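PDB 3TQF: Hpr(Ser) kinase from Coxiella burnetii, which probably binds ATP and acts as a bifunctional kinase and phosphatase on a serine of the phosphocarrier protein HPr. Local coordinates for residues Q5-D15 against H41-L51; G28-L36 against I70-I78. One frame throughout, in Å; residues are numbered along the deposited sequence.

Overall arrangement
Both contacts lie in the HPr kinase C-terminal domain, their centres about 14 Å apart, and their segments alternate along the chain: 5-15, 28-36, 41-51, 70-78. Contact 1 is antiparallel pairing inside the large mixed sheet, joining strands 5-8 and 10-14 to strands 48-53 and 42-45. Contact 2 sets the first turns of helix 29-38 against the separate hairpin of strands 69-72 and 76-79. The helix ties the two together, since it leads directly into strand 42-45 and Leu36 packs on Leu12. Asp46, at the turn of contact 1, and Ser30 of contact 2 approach each other beside the probable nucleotide-phosphate loop, where a phosphate ion is bound.

Contact 1 of 2, residues Q5-D15 against H41-L51; sequences QTWHANFLVID and HQLVCDDVIDL
Phe11 and Ile49 meet at about a right angle, Ile49 CD1 lying 3.5 Å from Phe11 CB. With CG anti to the backbone N (chi1 -167°), the Phe11 ring lies alongside Val44, its CD2 3.4 Å from Val44 CG1. Phe11 shares its face of the sheet with Trp7, Val13, Ile49 and Leu51. Farther along, Leu51 CD1 reaches Trp7 CB at 3.6 Å, while Leu20 of strand 17-23 touches Trp7, Phe11 and Ile49.

Beneath this apolar layer, Phe11 O accepts from both Val44 N (2.8 Å) and Cys45 N (3.1 Å), shifting the register by one residue. Cys45 is held further by its disulfide to Cys62. Where the two strand pairs join, Asn10 OD1 takes the amide of Asp47 N at 2.9 Å, and His8 ND1 donates to Asp47 O, the acceptor lying close to the imidazole plane. At the other end, Ile14 CG2 sits over the centre of the His41 ring, a CH-pi contact at 3.8 Å from the centroid; His41 NE2 is hydrogen-bonded to Glu146 OE1. The whole comprises two consecutive antiparallel strand pairs, the 10-14/42-45 pair carrying a classic beta bulge in which Val44 and Cys45 both face Phe11.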
loop_
_atom_site.group_PDB
_atom_site.type_symbol
_atom_site.label_atom_id
_atom_site.label_comp_id
_atom_site.label_asym_id
_atom_site.label_seq_id
_atom_site.Cartn_x
_atom_site.Cartn_y
_atom_site.Cartn_z
ATOM N N GLN A 5 -31.482 -10.346 14.513
ATOM C CA GLN A 5 -30.629 -10.966 13.508
ATOM C C GLN A 5 -29.197 -10.465 13.533
ATOM O O GLN A 5 -28.951 -9.266 13.428
ATOM C CB GLN A 5 -31.213 -10.701 12.120
ATOM C CG GLN A 5 -32.707 -10.960 12.008
ATOM C CD GLN A 5 -33.068 -12.406 12.248
ATOM O OE1 GLN A 5 -32.515 -13.309 11.624
ATOM N NE2 GLN A 5 -34.005 -12.634 13.157
ATOM N N THR A 6 -28.256 -11.396 13.653
ATOM C CA THR A 6 -26.837 -11.097 13.518
ATOM C C THR A 6 -26.361 -11.537 12.142
ATOM O O THR A 6 -27.053 -12.274 11.447
ATOM C CB THR A 6 -26.002 -11.820 14.584
ATOM O OG1 THR A 6 -26.229 -13.229 14.490
ATOM C CG2 THR A 6 -26.376 -11.341 15.978
ATOM N N TRP A 7 -25.171 -11.088 11.760
ATOM C CA TRP A 7 -24.575 -11.445 10.480
ATOM C C TRP A 7 -23.058 -11.401 10.619
ATOM O O TRP A 7 -22.516 -10.426 11.128
ATOM C CB TRP A 7 -25.051 -10.468 9.409
ATOM C CG TRP A 7 -24.584 -10.764 8.025
ATOM C CD1 TRP A 7 -23.383 -10.434 7.486
ATOM C CD2 TRP A 7 -25.319 -11.426 6.990
ATOM N NE1 TRP A 7 -23.314 -10.857 6.181
ATOM C CE2 TRP A 7 -24.492 -11.469 5.852
ATOM C CE3 TRP A 7 -26.591 -11.992 6.918
ATOM C CZ2 TRP A 7 -24.894 -12.060 4.656
ATOM C CZ3 TRP A 7 -26.988 -12.575 5.732
ATOM C CH2 TRP A 7 -26.142 -12.605 4.617
ATOM N N HIS A 8 -22.381 -12.458 10.177
ATOM C CA HIS A 8 -20.930 -12.551 10.318
ATOM C C HIS A 8 -20.217 -11.880 9.141
ATOM O O HIS A 8 -20.136 -12.431 8.047
ATOM C CB HIS A 8 -20.492 -14.016 10.473
ATOM C CG HIS A 8 -19.007 -14.196 10.550
ATOM N ND1 HIS A 8 -18.177 -13.268 11.137
ATOM C CD2 HIS A 8 -18.205 -15.194 10.115
ATOM C CE1 HIS A 8 -16.926 -13.684 11.051
ATOM N NE2 HIS A 8 -16.916 -14.851 10.439
ATOM N N ALA A 9 -19.699 -10.683 9.382
ATOM C CA ALA A 9 -18.969 -9.937 8.365
ATOM C C ALA A 9 -18.426 -8.641 8.955
ATOM O O ALA A 9 -18.764 -8.277 10.082
ATOM C CB ALA A 9 -19.877 -9.633 7.175
ATOM N N ASN A 10 -17.575 -7.957 8.198
ATOM C CA ASN A 10 -17.181 -6.595 8.535
ATOM C C ASN A 10 -18.085 -5.650 7.764
ATOM O O ASN A 10 -18.481 -5.955 6.645
ATOM C CB ASN A 10 -15.718 -6.333 8.184
ATOM C CG ASN A 10 -14.765 -7.277 8.894
ATOM O OD1 ASN A 10 -15.114 -7.892 9.898
ATOM N ND2 ASN A 10 -13.554 -7.399 8.365
ATOM N N PHE A 11 -18.411 -4.510 8.364
ATOM C CA PHE A 11 -19.328 -3.554 7.757
ATOM C C PHE A 11 -18.699 -2.175 7.762
ATOM O O PHE A 11 -18.415 -1.619 8.818
ATOM C CB PHE A 11 -20.660 -3.552 8.518
ATOM C CG PHE A 11 -21.782 -2.839 7.809
ATOM C CD1 PHE A 11 -21.960 -2.955 6.441
ATOM C CD2 PHE A 11 -22.689 -2.085 8.529
ATOM C CE1 PHE A 11 -23.005 -2.306 5.800
ATOM C CE2 PHE A 11 -23.741 -1.433 7.898
ATOM C CZ PHE A 11 -23.897 -1.544 6.530
ATOM N N LEU A 12 -18.469 -1.641 6.566
ATOM C CA LEU A 12 -17.816 -0.350 6.388
ATOM C C LEU A 12 -18.690 0.542 5.513
ATOM O O LEU A 12 -19.459 0.046 4.687
ATOM C CB LEU A 12 -16.456 -0.544 5.716
ATOM C CG LEU A 12 -15.490 -1.521 6.394
ATOM C CD1 LEU A 12 -14.642 -2.239 5.378
ATOM C CD2 LEU A 12 -14.619 -0.794 7.407
ATOM N N VAL A 13 -18.576 1.854 5.700
ATOM C CA VAL A 13 -19.165 2.800 4.769
ATOM C C VAL A 13 -18.058 3.246 3.819
ATOM O O VAL A 13 -17.036 3.778 4.262
ATOM C CB VAL A 13 -19.787 4.009 5.484
ATOM C CG1 VAL A 13 -20.395 4.971 4.468
ATOM C CG2 VAL A 13 -20.846 3.546 6.478
ATOM N N ILE A 14 -18.258 2.991 2.523
ATOM C CA ILE A 14 -17.296 3.325 1.483
ATOM C C ILE A 14 -18.000 4.055 0.352
ATOM O O ILE A 14 -18.868 3.489 -0.306
ATOM C CB ILE A 14 -16.650 2.073 0.882
ATOM C CG1 ILE A 14 -16.031 1.195 1.974
ATOM C CG2 ILE A 14 -15.600 2.471 -0.142
ATOM C CD1 ILE A 14 -15.498 -0.147 1.461
ATOM N N ASP A 15 -17.615 5.310 0.130
ATOM C CA ASP A 15 -18.204 6.150 -0.913
ATOM C C ASP A 15 -19.727 6.177 -0.794
ATOM O O ASP A 15 -20.432 5.988 -1.777
ATOM C CB ASP A 15 -17.764 5.650 -2.299
ATOM C CG ASP A 15 -18.105 6.626 -3.418
ATOM O OD1 ASP A 15 -18.208 7.844 -3.152
ATOM O OD2 ASP A 15 -18.273 6.171 -4.568
ATOM N N HIS A 41 -12.358 6.273 4.717
ATOM C CA HIS A 41 -13.660 5.618 4.801
ATOM C C HIS A 41 -13.999 5.370 6.263
ATOM O O HIS A 41 -13.258 5.800 7.148
ATOM C CB HIS A 41 -13.662 4.323 3.986
ATOM C CG HIS A 41 -13.255 4.526 2.558
ATOM N ND1 HIS A 41 -13.856 5.458 1.740
ATOM C CD2 HIS A 41 -12.291 3.940 1.814
ATOM C CE1 HIS A 41 -13.286 5.430 0.551
ATOM N NE2 HIS A 41 -12.334 4.517 0.569
ATOM N N GLN A 42 -15.118 4.699 6.525
ATOM C CA GLN A 42 -15.634 4.589 7.883
ATOM C C GLN A 42 -15.937 3.156 8.289
ATOM O O GLN A 42 -16.343 2.334 7.470
ATOM C CB GLN A 42 -16.906 5.427 8.034
ATOM C CG GLN A 42 -16.688 6.917 7.898
ATOM C CD GLN A 42 -17.990 7.692 7.876
ATOM O OE1 GLN A 42 -18.931 7.326 7.170
ATOM N NE2 GLN A 42 -18.047 8.776 8.640
ATOM N N LEU A 43 -15.751 2.885 9.578
ATOM C CA LEU A 43 -16.081 1.600 10.181
ATOM C C LEU A 43 -17.492 1.652 10.754
ATOM O O LEU A 43 -17.861 2.621 11.411
ATOM C CB LEU A 43 -15.085 1.283 11.305
ATOM C CG LEU A 43 -15.373 0.100 12.234
ATOM C CD1 LEU A 43 -15.388 -1.216 11.472
ATOM C CD2 LEU A 43 -14.341 0.071 13.343
ATOM N N VAL A 44 -18.280 0.614 10.494
ATOM C CA VAL A 44 -19.521 0.408 11.222
ATOM C C VAL A 44 -19.268 -0.664 12.275
ATOM O O VAL A 44 -19.507 -0.433 13.463
ATOM C CB VAL A 44 -20.690 0.015 10.306
ATOM C CG1 VAL A 44 -21.995 0.035 11.081
ATOM C CG2 VAL A 44 -20.777 0.961 9.133
ATOM N N CYS A 45 -18.765 -1.822 11.851
ATOM C CA CYS A 45 -18.483 -2.904 12.792
ATOM C C CYS A 45 -17.515 -3.971 12.272
ATOM O O CYS A 45 -17.487 -4.274 11.080
ATOM C CB CYS A 45 -19.788 -3.581 13.201
ATOM S SG CYS A 45 -19.727 -4.321 14.843
ATOM N N ASP A 46 -16.737 -4.537 13.194
ATOM C CA ASP A 46 -15.838 -5.649 12.909
ATOM C C ASP A 46 -16.542 -6.938 13.313
ATOM O O ASP A 46 -17.355 -6.942 14.242
ATOM C CB ASP A 46 -14.539 -5.489 13.713
ATOM C CG ASP A 46 -13.339 -6.203 13.077
ATOM O OD1 ASP A 46 -13.094 -6.026 11.856
ATOM O OD2 ASP A 46 -12.616 -6.916 13.818
ATOM N N ASP A 47 -16.244 -8.020 12.599
ATOM C CA ASP A 47 -16.708 -9.376 12.939
ATOM C C ASP A 47 -18.213 -9.639 12.814
ATOM O O ASP A 47 -18.620 -10.433 11.970
ATOM C CB ASP A 47 -16.238 -9.799 14.338
ATOM C CG ASP A 47 -16.552 -11.261 14.636
ATOM O OD1 ASP A 47 -16.331 -12.110 13.742
ATOM O OD2 ASP A 47 -17.027 -11.566 15.756
ATOM N N VAL A 48 -19.027 -9.015 13.663
ATOM C CA VAL A 48 -20.471 -9.302 13.706
ATOM C C VAL A 48 -21.313 -8.033 13.596
ATOM O O VAL A 48 -20.934 -6.989 14.114
ATOM C CB VAL A 48 -20.845 -10.052 14.996
ATOM C CG1 VAL A 48 -22.352 -10.167 15.143
ATOM C CG2 VAL A 48 -20.216 -11.431 14.993
ATOM N N ILE A 49 -22.457 -8.143 12.922
ATOM C CA ILE A 49 -23.333 -7.006 12.645
ATOM C C ILE A 49 -24.768 -7.322 13.044
ATOM O O ILE A 49 -25.283 -8.381 12.696
ATOM C CB ILE A 49 -23.373 -6.684 11.139
ATOM C CG1 ILE A 49 -21.981 -6.665 10.536
ATOM C CG2 ILE A 49 -24.027 -5.344 10.889
ATOM C CD1 ILE A 49 -22.007 -6.757 9.044
ATOM N N ASP A 50 -25.416 -6.404 13.755
ATOM C CA ASP A 50 -26.858 -6.494 13.966
ATOM C C ASP A 50 -27.562 -5.937 12.733
ATOM O O ASP A 50 -27.175 -4.886 12.219
ATOM C CB ASP A 50 -27.294 -5.715 15.211
ATOM C CG ASP A 50 -26.737 -6.297 16.499
ATOM O OD1 ASP A 50 -25.941 -7.261 16.447
ATOM O OD2 ASP A 50 -27.097 -5.782 17.575
ATOM N N LEU A 51 -28.584 -6.651 12.261
ATOM C CA LEU A 51 -29.354 -6.246 11.091
ATOM C C LEU A 51 -30.814 -6.021 11.466
ATOM O O LEU A 51 -31.334 -6.666 12.376
ATOM C CB LEU A 51 -29.273 -7.322 10.003
ATOM C CG LEU A 51 -27.908 -7.646 9.388
ATOM C CD1 LEU A 51 -28.059 -8.798 8.413
ATOM C CD2 LEU A 51 -27.291 -6.443 8.688
HETATM O O HOH W 1 -15.902 7.055 1.622
#

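Contact 2 of 2, residues G28-L36 against I70-I78; sequences GKSELSLAL and ILITGIGII. With PO4 (phosphate ion), chain C.
Ile72 and Leu34 form the apolar centre of this contact, in which the helix that follows a probable P-loop (Walker A motif) packs against a beta hairpin. The two side chains cross at about a right angle, with Ile72 CD1 3.5 Å from Leu34 CD2. Leu34 CG stands anti to the backbone N (chi1 -168°), which carries its methyls out to the hairpin, where both also approach Ile78 CD1. The other branch of Ile72 serves a different neighbour: CG2 lies 3.9 Å from Glu31 CG, the two side chains meeting at a slant.

Ile70, two residues earlier on the same strand, presents CD1 to Ser33 CB at 3.9 Å. The hairpin that carries these isoleucines closes through a classic beta bulge, Ile72 O accepting from both Ile75 N and Gly76 N. A second subunit adds to the packing, with its Thr147 against Leu34 and its Phe133 against Ile75.

The polar part of the contact lies at the N-terminal end of the helix. Glu31 OE2 makes a salt bridge with Arg139 of the second subunit; a water also links Glu31 OE2 to Thr73 N. The phosphate ion is gripped by successive backbone amides, Gly28 N, Lys29 N and Ser30 N, together with that of Asn26, and the helix N-terminus would probably stabilise its charge. Lys29 NZ, for its part, bonds to Gly23 O. Ser30 OG lies 3.2 Å from Leu71 O on the hairpin, a weak hydrogen bond that is not settled, because phosphate O4 is also within reach of the same proton. From the same residue, Ser30 N donates to phosphate O4 at 2.9 Å, with an N-H...O angle of 166°.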
loop_
_atom_site.group_PDB
_atom_site.type_symbol
_atom_site.label_atom_id
_atom_site.label_comp_id
_atom_site.label_asym_id
_atom_site.label_seq_id
_atom_site.Cartn_x
_atom_site.Cartn_y
_atom_site.Cartn_z
ATOM N N GLY A 28 -6.615 -11.330 5.933
ATOM C CA GLY A 28 -6.368 -9.892 6.020
ATOM C C GLY A 28 -7.602 -9.007 5.925
ATOM O O GLY A 28 -7.505 -7.864 5.472
ATOM N N LYS A 29 -8.757 -9.526 6.348
ATOM C CA LYS A 29 -10.007 -8.762 6.356
ATOM C C LYS A 29 -9.935 -7.569 7.298
ATOM O O LYS A 29 -10.237 -6.446 6.906
ATOM C CB LYS A 29 -11.179 -9.640 6.788
ATOM C CG LYS A 29 -11.559 -10.740 5.813
ATOM C CD LYS A 29 -12.691 -11.612 6.372
ATOM C CE LYS A 29 -12.193 -12.519 7.488
ATOM N NZ LYS A 29 -13.253 -13.400 8.049
ATOM N N SER A 30 -9.556 -7.817 8.545
ATOM C CA SER A 30 -9.427 -6.741 9.537
ATOM C C SER A 30 -8.342 -5.740 9.136
ATOM O O SER A 30 -8.461 -4.544 9.396
ATOM C CB SER A 30 -9.122 -7.314 10.923
ATOM O OG SER A 30 -10.270 -7.943 11.479
ATOM N N GLU A 31 -7.292 -6.241 8.495
ATOM C CA GLU A 31 -6.246 -5.397 7.950
ATOM C C GLU A 31 -6.788 -4.550 6.803
ATOM O O GLU A 31 -6.378 -3.412 6.622
ATOM C CB GLU A 31 -5.067 -6.249 7.481
ATOM C CG GLU A 31 -4.247 -6.875 8.616
ATOM C CD GLU A 31 -4.745 -8.258 9.060
ATOM O OE1 GLU A 31 -5.970 -8.475 9.155
ATOM O OE2 GLU A 31 -3.893 -9.131 9.332
ATOM N N LEU A 32 -7.718 -5.107 6.035
ATOM C CA LEU A 32 -8.375 -4.361 4.963
ATOM C C LEU A 32 -9.239 -3.231 5.513
ATOM O O LEU A 32 -9.238 -2.126 4.962
ATOM C CB LEU A 32 -9.222 -5.288 4.090
ATOM C CG LEU A 32 -10.024 -4.649 2.952
ATOM C CD1 LEU A 32 -9.135 -3.783 2.078
ATOM C CD2 LEU A 32 -10.719 -5.730 2.127
ATOM N N SER A 33 -9.975 -3.504 6.591
ATOM C CA SER A 33 -10.783 -2.470 7.241
ATOM C C SER A 33 -9.902 -1.296 7.646
ATOM O O SER A 33 -10.182 -0.159 7.283
ATOM C CB SER A 33 -11.516 -3.019 8.468
ATOM O OG SER A 33 -12.581 -3.880 8.095
ATOM N N LEU A 34 -8.824 -1.585 8.369
ATOM C CA LEU A 34 -7.886 -0.557 8.803
ATOM C C LEU A 34 -7.403 0.285 7.624
ATOM O O LEU A 34 -7.462 1.511 7.669
ATOM C CB LEU A 34 -6.682 -1.187 9.522
ATOM C CG LEU A 34 -5.748 -0.224 10.279
ATOM C CD1 LEU A 34 -6.485 0.485 11.399
ATOM C CD2 LEU A 34 -4.527 -0.955 10.830
ATOM N N ALA A 35 -6.940 -0.374 6.567
ATOM C CA ALA A 35 -6.444 0.323 5.378
ATOM C C ALA A 35 -7.519 1.215 4.753
ATOM O O ALA A 35 -7.238 2.345 4.363
ATOM C CB ALA A 35 -5.920 -0.668 4.360
ATOM N N LEU A 36 -8.749 0.712 4.677
ATOM C CA LEU A 36 -9.864 1.508 4.178
ATOM C C LEU A 36 -10.159 2.715 5.078
ATOM O O LEU A 36 -10.461 3.796 4.574
ATOM C CB LEU A 36 -11.110 0.640 4.007
ATOM C CG LEU A 36 -11.047 -0.335 2.825
ATOM C CD1 LEU A 36 -12.132 -1.383 2.938
ATOM C CD2 LEU A 36 -11.161 0.404 1.503
ATOM N N ILE A 70 -11.357 -2.627 16.549
ATOM C CA ILE A 70 -10.939 -3.588 15.529
ATOM C C ILE A 70 -9.828 -4.437 16.121
ATOM O O ILE A 70 -8.974 -3.919 16.828
ATOM C CB ILE A 70 -10.368 -2.867 14.281
ATOM C CG1 ILE A 70 -11.492 -2.346 13.395
ATOM C CG2 ILE A 70 -9.477 -3.790 13.453
ATOM C CD1 ILE A 70 -10.983 -1.678 12.113
ATOM N N LEU A 71 -9.840 -5.733 15.836
ATOM C CA LEU A 71 -8.759 -6.620 16.250
ATOM C C LEU A 71 -7.905 -6.983 15.037
ATOM O O LEU A 71 -8.429 -7.416 14.006
ATOM C CB LEU A 71 -9.323 -7.885 16.898
ATOM C CG LEU A 71 -8.309 -8.954 17.323
ATOM C CD1 LEU A 71 -7.410 -8.445 18.444
ATOM C CD2 LEU A 71 -9.022 -10.228 17.751
ATOM N N ILE A 72 -6.594 -6.794 15.163
ATOM C CA ILE A 72 -5.638 -7.184 14.133
ATOM C C ILE A 72 -4.506 -7.939 14.809
ATOM O O ILE A 72 -3.838 -7.399 15.690
ATOM C CB ILE A 72 -5.070 -5.962 13.392
ATOM C CG1 ILE A 72 -6.172 -5.265 12.589
ATOM C CG2 ILE A 72 -3.935 -6.375 12.467
ATOM C CD1 ILE A 72 -5.683 -4.076 11.788
ATOM N N THR A 73 -4.299 -9.191 14.410
ATOM C CA THR A 73 -3.306 -10.031 15.063
ATOM C C THR A 73 -1.921 -9.433 14.864
ATOM O O THR A 73 -1.544 -9.073 13.756
ATOM C CB THR A 73 -3.347 -11.482 14.545
ATOM O OG1 THR A 73 -3.194 -11.488 13.122
ATOM C CG2 THR A 73 -4.679 -12.150 14.921
ATOM N N GLY A 74 -1.181 -9.311 15.957
ATOM C CA GLY A 74 0.100 -8.616 15.962
ATOM C C GLY A 74 -0.019 -7.296 16.691
ATOM O O GLY A 74 0.844 -6.942 17.484
ATOM N N ILE A 75 -1.100 -6.571 16.410
ATOM C CA ILE A 75 -1.382 -5.287 17.038
ATOM C C ILE A 75 -2.229 -5.476 18.286
ATOM O O ILE A 75 -1.907 -4.943 19.353
ATOM C CB ILE A 75 -2.144 -4.355 16.084
ATOM C CG1 ILE A 75 -1.356 -4.148 14.787
ATOM C CG2 ILE A 75 -2.416 -3.018 16.756
ATOM C CD1 ILE A 75 -2.118 -3.370 13.721
ATOM N N GLY A 76 -3.311 -6.237 18.139
ATOM C CA GLY A 76 -4.309 -6.412 19.194
ATOM C C GLY A 76 -5.523 -5.545 18.918
ATOM O O GLY A 76 -5.925 -5.382 17.774
ATOM N N ILE A 77 -6.100 -4.977 19.966
ATOM C CA ILE A 77 -7.254 -4.098 19.823
ATOM C C ILE A 77 -6.830 -2.712 19.336
ATOM O O ILE A 77 -5.770 -2.211 19.712
ATOM C CB ILE A 77 -8.022 -3.978 21.159
ATOM C CG1 ILE A 77 -8.704 -5.308 21.488
ATOM C CG2 ILE A 77 -9.066 -2.870 21.100
ATOM C CD1 ILE A 77 -9.795 -5.695 20.496
ATOM N N ILE A 78 -7.664 -2.110 18.494
ATOM C CA ILE A 78 -7.421 -0.780 17.964
ATOM C C ILE A 78 -8.645 0.093 18.220
ATOM O O ILE A 78 -9.697 -0.120 17.616
ATOM C CB ILE A 78 -7.163 -0.817 16.435
ATOM C CG1 ILE A 78 -5.966 -1.710 16.100
ATOM C CG2 ILE A 78 -6.928 0.591 15.891
ATOM C CD1 ILE A 78 -5.772 -1.925 14.614
HETATM P P PO4 C . -8.596 -11.667 9.040
HETATM O O1 PO4 C . -9.089 -11.874 7.632
HETATM O O2 PO4 C . -8.888 -12.902 9.864
HETATM O O3 PO4 C . -7.111 -11.394 8.998
HETATM O O4 PO4 C . -9.293 -10.475 9.644
HETATM O O HOH W 2 -5.248 -10.102 12.048
#